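PDB 4REL: UDP-glucose:anthocyanidin 3-O-glucosyltransferase, which is a plant enzyme of the UDP-glucuronosyl and UDP-glucosyl transferase family, whose GT-B fold sets two Rossmann-like domains face to face across a cleft. Local coordinates for residues Leu144-Ile148 against Leu196-Gly200; Leu203-Val209 against Ser228-Ser232; Ala284-Leu289 against Phe390-Val396; Phe296-Glu302 against Gly320-Val326. One frame throughout, in Å; residues are numbered along the deposited sequence.

Contact 1: Leu144-Ile148 against Leu196-Gly200; sequences LYFNI and LNSLG. With KMP (3,5,7-trihydroxy-2-(4-hydroxyphenyl)-4H-chromen-4-one), chain B.
Y145 and L199 are laid side by side by matching first torsions: in each, CG lies beside its own nitrogen and opposite the carbonyl carbon, with chi1 at -60° for the tyrosine and -76° for the leucine. The two run the same way, and L199 CD1 arrives almost centrally over one face of the phenol ring, 4.0 Å from the Y145 ring centroid, in a CH-pi contact. Nearer the backbone, Y145 CB rests on L199 CB at 3.9 Å. L196 reaches the same ring by a slanting route, its carbonyl O lying 3.2 Å from Y145 CD1; that oxygen also accepts the backbone N-H of L199. The far ends of Y145 and L196 both serve the pocket for KMP: Y145 OH is 3.6 Å from KMP C1, and L196 CD2 is 3.5 Å from KMP C6. H17 and D181 hold the ligand by hydrogen bonds. At the other end, G200 brings a bare backbone up to its neighbours. Its CA lies 3.3 Å from Y145 O, a CA-H...O contact, and also sits over the face of the F146 ring in a second CH-pi contact, 4.1 Å from the ring centroid. I148 adds its CD1 methyl against the carbonyl O of N197. The chemistry is therefore that of C-H groups laid on aromatic faces and carbonyl oxygens, without a hydrogen bond between the segments, so the pairing behind Y145 and L196 probably depends mainly on close fit.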
# COMPACT_ATOMS: atom_id res chain seq x y z
N LEU A 144 7.86 -13.68 -2.37
CA LEU A 144 8.07 -13.86 -3.80
C LEU A 144 9.51 -13.61 -4.22
O LEU A 144 10.07 -14.35 -5.03
CB LEU A 144 7.15 -12.93 -4.59
CG LEU A 144 5.66 -13.00 -4.27
CD1 LEU A 144 4.92 -11.93 -5.05
CD2 LEU A 144 5.14 -14.38 -4.62
N TYR A 145 10.12 -12.58 -3.64
CA TYR A 145 11.43 -12.12 -4.09
C TYR A 145 12.58 -13.04 -3.70
O TYR A 145 13.69 -12.91 -4.20
CB TYR A 145 11.64 -10.66 -3.66
CG TYR A 145 10.56 -9.81 -4.28
CD1 TYR A 145 10.60 -9.51 -5.63
CD2 TYR A 145 9.45 -9.40 -3.55
CE1 TYR A 145 9.60 -8.78 -6.24
CE2 TYR A 145 8.44 -8.66 -4.14
CZ TYR A 145 8.53 -8.35 -5.49
OH TYR A 145 7.53 -7.63 -6.10
N PHE A 146 12.30 -14.00 -2.82
CA PHE A 146 13.27 -15.03 -2.47
C PHE A 146 13.08 -16.32 -3.24
O PHE A 146 13.78 -17.31 -2.99
CB PHE A 146 13.21 -15.29 -0.97
CG PHE A 146 13.67 -14.13 -0.15
CD1 PHE A 146 14.98 -14.06 0.30
CD2 PHE A 146 12.80 -13.09 0.16
CE1 PHE A 146 15.42 -12.98 1.05
CE2 PHE A 146 13.24 -12.00 0.91
CZ PHE A 146 14.55 -11.96 1.35
N ASN A 147 12.16 -16.31 -4.20
CA ASN A 147 11.80 -17.52 -4.92
C ASN A 147 11.51 -17.25 -6.40
O ASN A 147 10.67 -17.91 -6.99
CB ASN A 147 10.58 -18.19 -4.27
CG ASN A 147 10.87 -18.68 -2.86
OD1 ASN A 147 11.40 -19.79 -2.67
ND2 ASN A 147 10.53 -17.87 -1.87
N ILE A 148 12.22 -16.29 -6.98
CA ILE A 148 11.93 -15.87 -8.35
C ILE A 148 12.09 -17.02 -9.36
O ILE A 148 11.22 -17.21 -10.23
CB ILE A 148 12.80 -14.66 -8.77
CG1 ILE A 148 12.51 -13.48 -7.86
CG2 ILE A 148 12.56 -14.30 -10.24
CD1 ILE A 148 13.55 -12.39 -7.92
N LEU A 196 13.03 -4.50 -8.39
CA LEU A 196 12.22 -5.38 -7.55
C LEU A 196 12.80 -6.79 -7.52
O LEU A 196 12.89 -7.41 -6.46
CB LEU A 196 10.75 -5.39 -8.00
CG LEU A 196 9.86 -4.38 -7.25
CD1 LEU A 196 10.42 -2.96 -7.31
CD2 LEU A 196 8.44 -4.40 -7.79
N ASN A 197 13.25 -7.29 -8.66
CA ASN A 197 13.79 -8.65 -8.70
C ASN A 197 15.09 -8.82 -7.94
O ASN A 197 15.52 -9.94 -7.71
CB ASN A 197 13.96 -9.11 -10.14
CG ASN A 197 12.64 -9.36 -10.82
OD1 ASN A 197 12.54 -9.28 -12.05
ND2 ASN A 197 11.62 -9.65 -10.02
N SER A 198 15.73 -7.72 -7.56
CA SER A 198 16.96 -7.79 -6.78
C SER A 198 16.69 -7.84 -5.28
O SER A 198 17.62 -7.96 -4.48
CB SER A 198 17.87 -6.59 -7.07
OG SER A 198 17.40 -5.40 -6.43
N LEU A 199 15.42 -7.75 -4.89
CA LEU A 199 15.09 -7.64 -3.46
C LEU A 199 15.52 -8.86 -2.62
O LEU A 199 15.82 -8.73 -1.44
CB LEU A 199 13.60 -7.36 -3.26
CG LEU A 199 13.16 -5.92 -3.56
CD1 LEU A 199 11.64 -5.88 -3.62
CD2 LEU A 199 13.70 -4.95 -2.50
N GLY A 200 15.54 -10.04 -3.24
CA GLY A 200 15.97 -11.24 -2.55
C GLY A 200 17.41 -11.15 -2.08
O GLY A 200 17.77 -11.67 -1.02
C1 KMP B . 4.94 -5.38 -7.34
C2 KMP B . 4.62 -4.53 -6.29
C3 KMP B . 4.41 -3.10 -6.56
C4 KMP B . 4.55 -2.60 -7.95
C5 KMP B . 4.88 -3.52 -8.93
C6 KMP B . 5.07 -4.87 -8.63
C9 KMP B . 4.06 -2.15 -5.48
C10 KMP B . 3.88 -0.73 -5.85
C11 KMP B . 4.05 -0.33 -7.28
C14 KMP B . 3.87 1.09 -7.74
C15 KMP B . 3.81 2.16 -6.85
C16 KMP B . 3.65 3.45 -7.31
C17 KMP B . 3.54 3.69 -8.67
C18 KMP B . 3.60 2.64 -9.57
C19 KMP B . 3.77 1.34 -9.10
O12 KMP B . 4.37 -1.27 -8.24
O13 KMP B . 3.93 -2.55 -4.30
O24 KMP B . 3.38 4.97 -9.12
O27 KMP B . 3.54 0.15 -4.86
O29 KMP B . 5.40 -5.73 -9.64
O30 KMP B . 4.49 -5.00 -5.01

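Contact 2: Leu203-Val209 against Ser228-Ser232; sequences LPQAKAV and SKLQS
Q231 reaches across to the turn at P204-K207, and its chain can be read atom by atom. CB lies over the turn, 3.4 Å from A206 O. CG, placed beside its own backbone nitrogen by chi1 of -62°, comes to 3.3 Å from the same A206 O. The chain stays extended, so that CD passes still nearer, 3.1 Å from A206 O, and the amide is delivered to the carbonyl of P204. There NE2 donates to P204 O at 3.0 Å and 165°, with the acceptor close to the amide plane, while OE1 lies near A206 O and the CA of K207, without a bond to either. The backbone of Q231 grips the same turn through one water, which accepts from Q231 N at 2.9 Å and donates to both L203 O and A206 O, tying three backbone groups together. On the inner side L230 spreads its two methyls: CD1 lies 3.9 Å from V209 CG2, the two side chains crossing at about a right angle, and CD2 lies 3.8 Å from L203 CB. Beyond it, V209 N donates to S232 O, and a further backbone bond of V209 to L234 continues the strand pairing. Polar grip and leucine packing thus join the start of strand 208-211 to the link after helix 220-229, in a beta-alpha-beta unit whose helix connects that strand to 233-235, outermost in the parallel sheet of a Rossmann-like domain.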
# COMPACT_ATOMS: atom_id res chain seq x y z
N LEU A 203 17.43 -7.34 0.46
CA LEU A 203 16.80 -7.29 1.78
C LEU A 203 17.56 -7.96 2.95
O LEU A 203 17.52 -7.46 4.08
CB LEU A 203 15.35 -7.80 1.72
CG LEU A 203 14.39 -6.90 0.94
CD1 LEU A 203 13.04 -7.57 0.81
CD2 LEU A 203 14.25 -5.56 1.64
N PRO A 204 18.26 -9.09 2.71
CA PRO A 204 19.02 -9.65 3.83
C PRO A 204 20.19 -8.77 4.30
O PRO A 204 20.77 -9.02 5.36
CB PRO A 204 19.55 -10.98 3.26
CG PRO A 204 18.52 -11.36 2.24
CD PRO A 204 18.18 -10.05 1.59
N GLN A 205 20.53 -7.75 3.52
CA GLN A 205 21.62 -6.86 3.91
C GLN A 205 21.12 -5.74 4.82
O GLN A 205 21.92 -4.98 5.36
CB GLN A 205 22.30 -6.29 2.66
CG GLN A 205 22.85 -7.38 1.74
CD GLN A 205 23.53 -6.83 0.51
OE1 GLN A 205 24.56 -6.14 0.61
NE2 GLN A 205 22.98 -7.14 -0.66
N ALA A 206 19.81 -5.64 4.98
CA ALA A 206 19.22 -4.64 5.86
C ALA A 206 19.39 -5.01 7.32
O ALA A 206 19.23 -6.17 7.70
CB ALA A 206 17.75 -4.45 5.55
N LYS A 207 19.72 -4.02 8.14
CA LYS A 207 19.80 -4.21 9.59
C LYS A 207 18.44 -4.67 10.14
O LYS A 207 18.38 -5.51 11.05
CB LYS A 207 20.23 -2.89 10.25
CG LYS A 207 20.23 -2.91 11.77
CD LYS A 207 21.30 -3.82 12.34
CE LYS A 207 21.45 -3.57 13.85
NZ LYS A 207 22.59 -4.34 14.44
N ALA A 208 17.37 -4.12 9.57
CA ALA A 208 16.02 -4.57 9.87
C ALA A 208 15.10 -4.27 8.68
O ALA A 208 15.36 -3.34 7.90
CB ALA A 208 15.49 -3.88 11.13
N VAL A 209 14.06 -5.07 8.53
CA VAL A 209 13.02 -4.78 7.56
C VAL A 209 11.77 -4.45 8.37
O VAL A 209 11.35 -5.24 9.24
CB VAL A 209 12.75 -5.98 6.61
CG1 VAL A 209 11.54 -5.69 5.73
CG2 VAL A 209 13.97 -6.27 5.75
N SER A 228 13.67 -16.11 8.88
CA SER A 228 14.81 -16.94 8.54
C SER A 228 15.65 -16.34 7.41
O SER A 228 16.79 -16.75 7.18
CB SER A 228 14.36 -18.35 8.16
OG SER A 228 13.91 -18.39 6.82
N LYS A 229 15.09 -15.37 6.71
CA LYS A 229 15.78 -14.75 5.58
C LYS A 229 16.41 -13.41 5.91
O LYS A 229 17.29 -12.94 5.18
CB LYS A 229 14.81 -14.55 4.41
CG LYS A 229 14.27 -15.85 3.83
CD LYS A 229 15.37 -16.66 3.14
CE LYS A 229 14.81 -17.93 2.50
NZ LYS A 229 15.81 -18.59 1.60
N LEU A 230 15.95 -12.79 6.99
CA LEU A 230 16.32 -11.40 7.28
C LEU A 230 17.08 -11.26 8.59
O LEU A 230 16.98 -12.13 9.46
CB LEU A 230 15.06 -10.52 7.31
CG LEU A 230 14.18 -10.56 6.06
CD1 LEU A 230 12.82 -9.90 6.33
CD2 LEU A 230 14.86 -9.91 4.85
N GLN A 231 17.82 -10.17 8.74
CA GLN A 231 18.52 -9.92 10.00
C GLN A 231 17.54 -9.65 11.12
O GLN A 231 17.74 -10.08 12.25
CB GLN A 231 19.50 -8.74 9.86
CG GLN A 231 20.58 -8.99 8.83
CD GLN A 231 21.62 -7.89 8.79
OE1 GLN A 231 21.95 -7.29 9.82
NE2 GLN A 231 22.15 -7.63 7.60
N SER A 232 16.46 -8.96 10.79
CA SER A 232 15.42 -8.62 11.76
C SER A 232 14.15 -8.25 11.01
O SER A 232 14.20 -7.50 10.04
CB SER A 232 15.88 -7.44 12.63
OG SER A 232 14.88 -7.09 13.57
O HOH W 1 17.57 -8.05 6.80

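Contact 3: Ala284-Leu289 against Phe390-Val396; sequences AVAEAL and FTKNGFV
A288 is a small bump whose CB drops into a hollow walled by K392, F395 and V396, 3.4 Å from F395 CD2 and 3.6 Å from K392 O. One turn earlier A284 does the same at the start of the partner helix, its CB lodging 3.5 Å from F390 O. With alanines at these two points the axes approach to 8.2 Å and cross at -54°. Helices 279-292 and 392-403 lie on one side of the six-stranded parallel sheet, as befits a Rossmann-like domain, with both phenylalanines reaching V341 on its central strand 337-342. Larger groups fill the space between helices and sheet. V285 CG2 presses on a face of the F390 ring, 3.6 Å from its centroid and shifted toward the rim, while V285 CG1 fits against F395 CE2 at 4.0 Å. F395, whose CG stands opposite its backbone nitrogen (chi1 -174°), slides its ring under the first helix, and CE1 of F390 rests over the centre of that ring. V396 CG2 closes the hollow from the far side, 3.8 Å from A288 CB. T391 is the N-cap residue, and its OG1 accepts the N-H of G394 at 3.0 Å, securing the helix start beside A284.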
# COMPACT_ATOMS: atom_id res chain seq x y z
N ALA A 284 -19.18 -1.46 -17.02
CA ALA A 284 -19.70 -2.64 -16.32
C ALA A 284 -19.99 -2.36 -14.85
O ALA A 284 -21.01 -2.81 -14.32
CB ALA A 284 -18.73 -3.82 -16.45
N VAL A 285 -19.09 -1.63 -14.20
CA VAL A 285 -19.29 -1.26 -12.80
C VAL A 285 -20.56 -0.42 -12.66
O VAL A 285 -21.41 -0.71 -11.80
CB VAL A 285 -18.07 -0.52 -12.24
CG1 VAL A 285 -18.41 0.17 -10.91
CG2 VAL A 285 -16.90 -1.49 -12.07
N ALA A 286 -20.72 0.59 -13.51
CA ALA A 286 -21.93 1.41 -13.46
C ALA A 286 -23.21 0.60 -13.68
O ALA A 286 -24.17 0.73 -12.92
CB ALA A 286 -21.84 2.58 -14.45
N GLU A 287 -23.22 -0.24 -14.72
CA GLU A 287 -24.40 -1.05 -15.01
C GLU A 287 -24.78 -1.96 -13.85
O GLU A 287 -25.97 -2.10 -13.51
CB GLU A 287 -24.15 -1.91 -16.26
CG GLU A 287 -24.05 -1.09 -17.53
CD GLU A 287 -23.73 -1.94 -18.74
OE1 GLU A 287 -23.39 -3.13 -18.56
OE2 GLU A 287 -23.82 -1.41 -19.87
N ALA A 288 -23.77 -2.58 -13.24
CA ALA A 288 -24.00 -3.51 -12.13
C ALA A 288 -24.50 -2.76 -10.90
O ALA A 288 -25.41 -3.20 -10.23
CB ALA A 288 -22.73 -4.27 -11.79
N LEU A 289 -23.89 -1.61 -10.62
CA LEU A 289 -24.33 -0.82 -9.47
C LEU A 289 -25.79 -0.42 -9.64
O LEU A 289 -26.59 -0.59 -8.72
CB LEU A 289 -23.44 0.41 -9.29
CG LEU A 289 -22.08 0.18 -8.65
CD1 LEU A 289 -21.28 1.49 -8.62
CD2 LEU A 289 -22.21 -0.39 -7.24
N PHE A 390 -14.41 -6.92 -14.07
CA PHE A 390 -15.76 -6.45 -13.82
C PHE A 390 -16.64 -6.72 -15.02
O PHE A 390 -16.30 -6.37 -16.15
CB PHE A 390 -15.77 -4.94 -13.54
CG PHE A 390 -15.26 -4.57 -12.17
CD1 PHE A 390 -15.91 -5.01 -11.03
CD2 PHE A 390 -14.14 -3.77 -12.04
CE1 PHE A 390 -15.44 -4.66 -9.76
CE2 PHE A 390 -13.66 -3.42 -10.78
CZ PHE A 390 -14.31 -3.86 -9.65
N THR A 391 -17.76 -7.38 -14.76
CA THR A 391 -18.82 -7.53 -15.76
C THR A 391 -20.09 -7.19 -15.01
O THR A 391 -20.13 -7.27 -13.79
CB THR A 391 -18.95 -8.96 -16.26
OG1 THR A 391 -19.33 -9.81 -15.17
CG2 THR A 391 -17.63 -9.46 -16.86
N LYS A 392 -21.15 -6.85 -15.72
CA LYS A 392 -22.41 -6.51 -15.04
C LYS A 392 -22.95 -7.68 -14.24
O LYS A 392 -23.17 -7.57 -13.03
CB LYS A 392 -23.47 -6.01 -16.03
CG LYS A 392 -24.80 -5.65 -15.35
CD LYS A 392 -25.84 -5.19 -16.36
CE LYS A 392 -26.22 -6.31 -17.31
NZ LYS A 392 -27.16 -5.85 -18.38
N ASN A 393 -23.17 -8.82 -14.88
CA ASN A 393 -23.75 -9.96 -14.18
C ASN A 393 -22.89 -10.49 -13.04
O ASN A 393 -23.39 -10.80 -11.97
CB ASN A 393 -24.13 -11.07 -15.16
CG ASN A 393 -25.29 -10.67 -16.07
OD1 ASN A 393 -25.99 -9.69 -15.81
ND2 ASN A 393 -25.50 -11.44 -17.14
N GLY A 394 -21.58 -10.56 -13.27
CA GLY A 394 -20.67 -11.09 -12.27
C GLY A 394 -20.59 -10.22 -11.03
O GLY A 394 -20.62 -10.71 -9.91
N PHE A 395 -20.48 -8.91 -11.25
CA PHE A 395 -20.36 -7.95 -10.16
C PHE A 395 -21.66 -7.88 -9.36
O PHE A 395 -21.63 -7.79 -8.13
CB PHE A 395 -19.95 -6.59 -10.73
CG PHE A 395 -19.66 -5.54 -9.70
CD1 PHE A 395 -19.26 -5.87 -8.41
CD2 PHE A 395 -19.77 -4.20 -10.03
CE1 PHE A 395 -19.01 -4.88 -7.48
CE2 PHE A 395 -19.51 -3.20 -9.11
CZ PHE A 395 -19.13 -3.54 -7.83
N VAL A 396 -22.81 -7.93 -10.04
CA VAL A 396 -24.09 -7.98 -9.34
C VAL A 396 -24.13 -9.18 -8.41
O VAL A 396 -24.57 -9.07 -7.26
CB VAL A 396 -25.30 -8.04 -10.33
CG1 VAL A 396 -26.57 -8.45 -9.61
CG2 VAL A 396 -25.50 -6.69 -11.00

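Contact 4: Phe296-Glu302 against Gly320-Val326; sequences FVWALKE and GKVVSWV
F296-A299 and G320-V323 are neighbouring parallel strands at the edge of the six-stranded sheet, G320-V323 being outermost, and their segments run only 7° apart. Four backbone bonds stitch them in the zigzag of parallel pairing. K321 N donates to F296 O, and W298 N returns the bond to K321 O at 2.8 Å; V323 N then gives to W298 O, and L300 N to V323 O. The last three are nearly straight. On the face of the sheet that bears F296, W298 and V322, the F296 ring folds over its partner strand; chi1 of 63° wedges CG between the backbone nitrogen and carbonyl carbon, and the ring covers G320, whose CA lies 3.7 Å from the ring centroid in a CH-pi contact. V322 CG2 meets the rim of that ring in its plane, 3.9 Å from F296 CE1, and CG1 of the same valine lies alongside CD2 of L300. These strands belong to a beta-alpha-beta unit with helix 312-315 between them, a recurring element of the Rossmann-like domain, and helix 279-292 covers F296 and W298. The opposite face carries V297, whose CG1 touches V326 CG1 at 3.9 Å after the second strand has ended. Beyond the ends of the strands, water bridges the chains: one molecule donates to L300 O at 2.9 Å and bonds S324 OG, and another joins that hydroxyl to E302 OE2.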
# COMPACT_ATOMS: atom_id res chain seq x y z
N PHE A 296 -24.84 3.12 -2.94
CA PHE A 296 -23.41 3.07 -3.21
C PHE A 296 -22.77 4.45 -3.16
O PHE A 296 -23.43 5.46 -3.38
CB PHE A 296 -23.14 2.41 -4.58
CG PHE A 296 -23.72 3.17 -5.75
CD1 PHE A 296 -23.01 4.20 -6.37
CD2 PHE A 296 -24.98 2.85 -6.25
CE1 PHE A 296 -23.54 4.90 -7.45
CE2 PHE A 296 -25.52 3.54 -7.33
CZ PHE A 296 -24.80 4.57 -7.93
N VAL A 297 -21.48 4.47 -2.83
CA VAL A 297 -20.65 5.65 -2.99
C VAL A 297 -19.49 5.23 -3.87
O VAL A 297 -18.76 4.31 -3.52
CB VAL A 297 -20.09 6.14 -1.65
CG1 VAL A 297 -19.19 7.35 -1.87
CG2 VAL A 297 -21.22 6.51 -0.70
N TRP A 298 -19.34 5.88 -5.01
CA TRP A 298 -18.29 5.50 -5.95
C TRP A 298 -17.34 6.68 -6.10
O TRP A 298 -17.74 7.76 -6.57
CB TRP A 298 -18.91 5.13 -7.31
CG TRP A 298 -17.97 4.61 -8.37
CD1 TRP A 298 -16.62 4.40 -8.25
CD2 TRP A 298 -18.32 4.23 -9.71
NE1 TRP A 298 -16.12 3.90 -9.44
CE2 TRP A 298 -17.14 3.80 -10.35
CE3 TRP A 298 -19.53 4.22 -10.42
CZ2 TRP A 298 -17.13 3.36 -11.67
CZ3 TRP A 298 -19.51 3.79 -11.74
CH2 TRP A 298 -18.32 3.37 -12.35
N ALA A 299 -16.10 6.50 -5.65
CA ALA A 299 -15.07 7.51 -5.82
C ALA A 299 -14.45 7.24 -7.17
O ALA A 299 -13.79 6.22 -7.37
CB ALA A 299 -14.02 7.40 -4.71
N LEU A 300 -14.71 8.16 -8.10
CA LEU A 300 -14.37 7.98 -9.51
C LEU A 300 -13.73 9.27 -10.04
O LEU A 300 -14.28 10.36 -9.85
CB LEU A 300 -15.65 7.67 -10.31
CG LEU A 300 -15.54 7.52 -11.83
CD1 LEU A 300 -14.77 6.26 -12.20
CD2 LEU A 300 -16.92 7.49 -12.47
N LYS A 301 -12.58 9.15 -10.69
CA LYS A 301 -11.93 10.31 -11.30
C LYS A 301 -12.84 11.04 -12.27
O LYS A 301 -13.56 10.42 -13.07
CB LYS A 301 -10.62 9.93 -12.01
CG LYS A 301 -9.46 9.70 -11.07
CD LYS A 301 -8.16 9.46 -11.83
CE LYS A 301 -7.04 9.02 -10.89
NZ LYS A 301 -5.78 8.65 -11.62
N GLU A 302 -12.78 12.36 -12.21
CA GLU A 302 -13.60 13.27 -12.99
C GLU A 302 -13.56 12.97 -14.49
O GLU A 302 -14.57 13.07 -15.19
CB GLU A 302 -13.06 14.68 -12.74
CG GLU A 302 -13.92 15.81 -13.17
CD GLU A 302 -13.37 17.13 -12.66
OE1 GLU A 302 -12.55 17.75 -13.36
OE2 GLU A 302 -13.74 17.53 -11.54
N GLY A 320 -27.38 6.74 -4.76
CA GLY A 320 -25.95 6.59 -4.93
C GLY A 320 -25.26 7.92 -5.07
O GLY A 320 -25.90 8.92 -5.40
N LYS A 321 -23.96 7.94 -4.79
CA LYS A 321 -23.16 9.14 -4.94
C LYS A 321 -21.97 8.77 -5.79
O LYS A 321 -21.24 7.83 -5.47
CB LYS A 321 -22.65 9.63 -3.58
CG LYS A 321 -23.60 10.55 -2.82
CD LYS A 321 -22.83 11.48 -1.90
CE LYS A 321 -23.22 12.94 -2.14
NZ LYS A 321 -24.44 13.36 -1.37
N VAL A 322 -21.77 9.50 -6.89
CA VAL A 322 -20.59 9.33 -7.71
C VAL A 322 -19.79 10.62 -7.56
O VAL A 322 -20.25 11.69 -7.97
CB VAL A 322 -20.97 9.09 -9.18
CG1 VAL A 322 -19.72 8.99 -10.05
CG2 VAL A 322 -21.82 7.82 -9.30
N VAL A 323 -18.62 10.52 -6.93
CA VAL A 323 -17.87 11.71 -6.54
C VAL A 323 -16.39 11.55 -6.88
O VAL A 323 -15.91 10.44 -7.08
CB VAL A 323 -18.03 12.00 -5.04
CG1 VAL A 323 -19.49 12.33 -4.72
CG2 VAL A 323 -17.55 10.82 -4.23
N SER A 324 -15.67 12.67 -6.94
CA SER A 324 -14.27 12.65 -7.33
C SER A 324 -13.36 12.25 -6.18
O SER A 324 -12.26 11.74 -6.40
CB SER A 324 -13.85 14.02 -7.88
OG SER A 324 -14.61 14.35 -9.03
N TRP A 325 -13.82 12.49 -4.96
CA TRP A 325 -13.02 12.23 -3.76
C TRP A 325 -13.90 11.93 -2.56
O TRP A 325 -14.98 12.51 -2.42
CB TRP A 325 -12.13 13.45 -3.47
CG TRP A 325 -11.44 13.40 -2.13
CD1 TRP A 325 -10.21 12.87 -1.87
CD2 TRP A 325 -11.95 13.89 -0.89
NE1 TRP A 325 -9.92 13.01 -0.53
CE2 TRP A 325 -10.97 13.63 0.09
CE3 TRP A 325 -13.13 14.53 -0.50
CZ2 TRP A 325 -11.14 13.98 1.43
CZ3 TRP A 325 -13.30 14.88 0.82
CH2 TRP A 325 -12.32 14.61 1.78
N VAL A 326 -13.45 11.03 -1.69
CA VAL A 326 -14.10 10.81 -0.40
C VAL A 326 -13.04 10.78 0.70
O VAL A 326 -11.88 10.46 0.44
CB VAL A 326 -14.90 9.48 -0.35
CG1 VAL A 326 -15.95 9.44 -1.43
CG2 VAL A 326 -13.97 8.29 -0.47
O HOH W 2 -16.29 12.33 -10.39
O HOH W 3 -15.21 16.79 -9.56

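From the N terminus, contact 1 closes first, bringing the loop leading into helix 148-157 against the junction of helices 191-197 and 199-202 beside the KMP pocket. Contact 2 follows in series, closing the crossover from strand 208-211 toward strand 233-235; the two touch where F146 packs on P204, K229 and L230, so they form one packed region. The chain then enters the second domain. There contact 3 spans about a hundred residues, and contact 4 lies wholly within that loop, joining edge strand 320-323 to its inner neighbour 296-299; V285, A286 and L289 pack on W298, linking helix layer to sheet. Contacts 2 and 4 lie on opposite sides of the chain's centre, about 41 Å apart between centres.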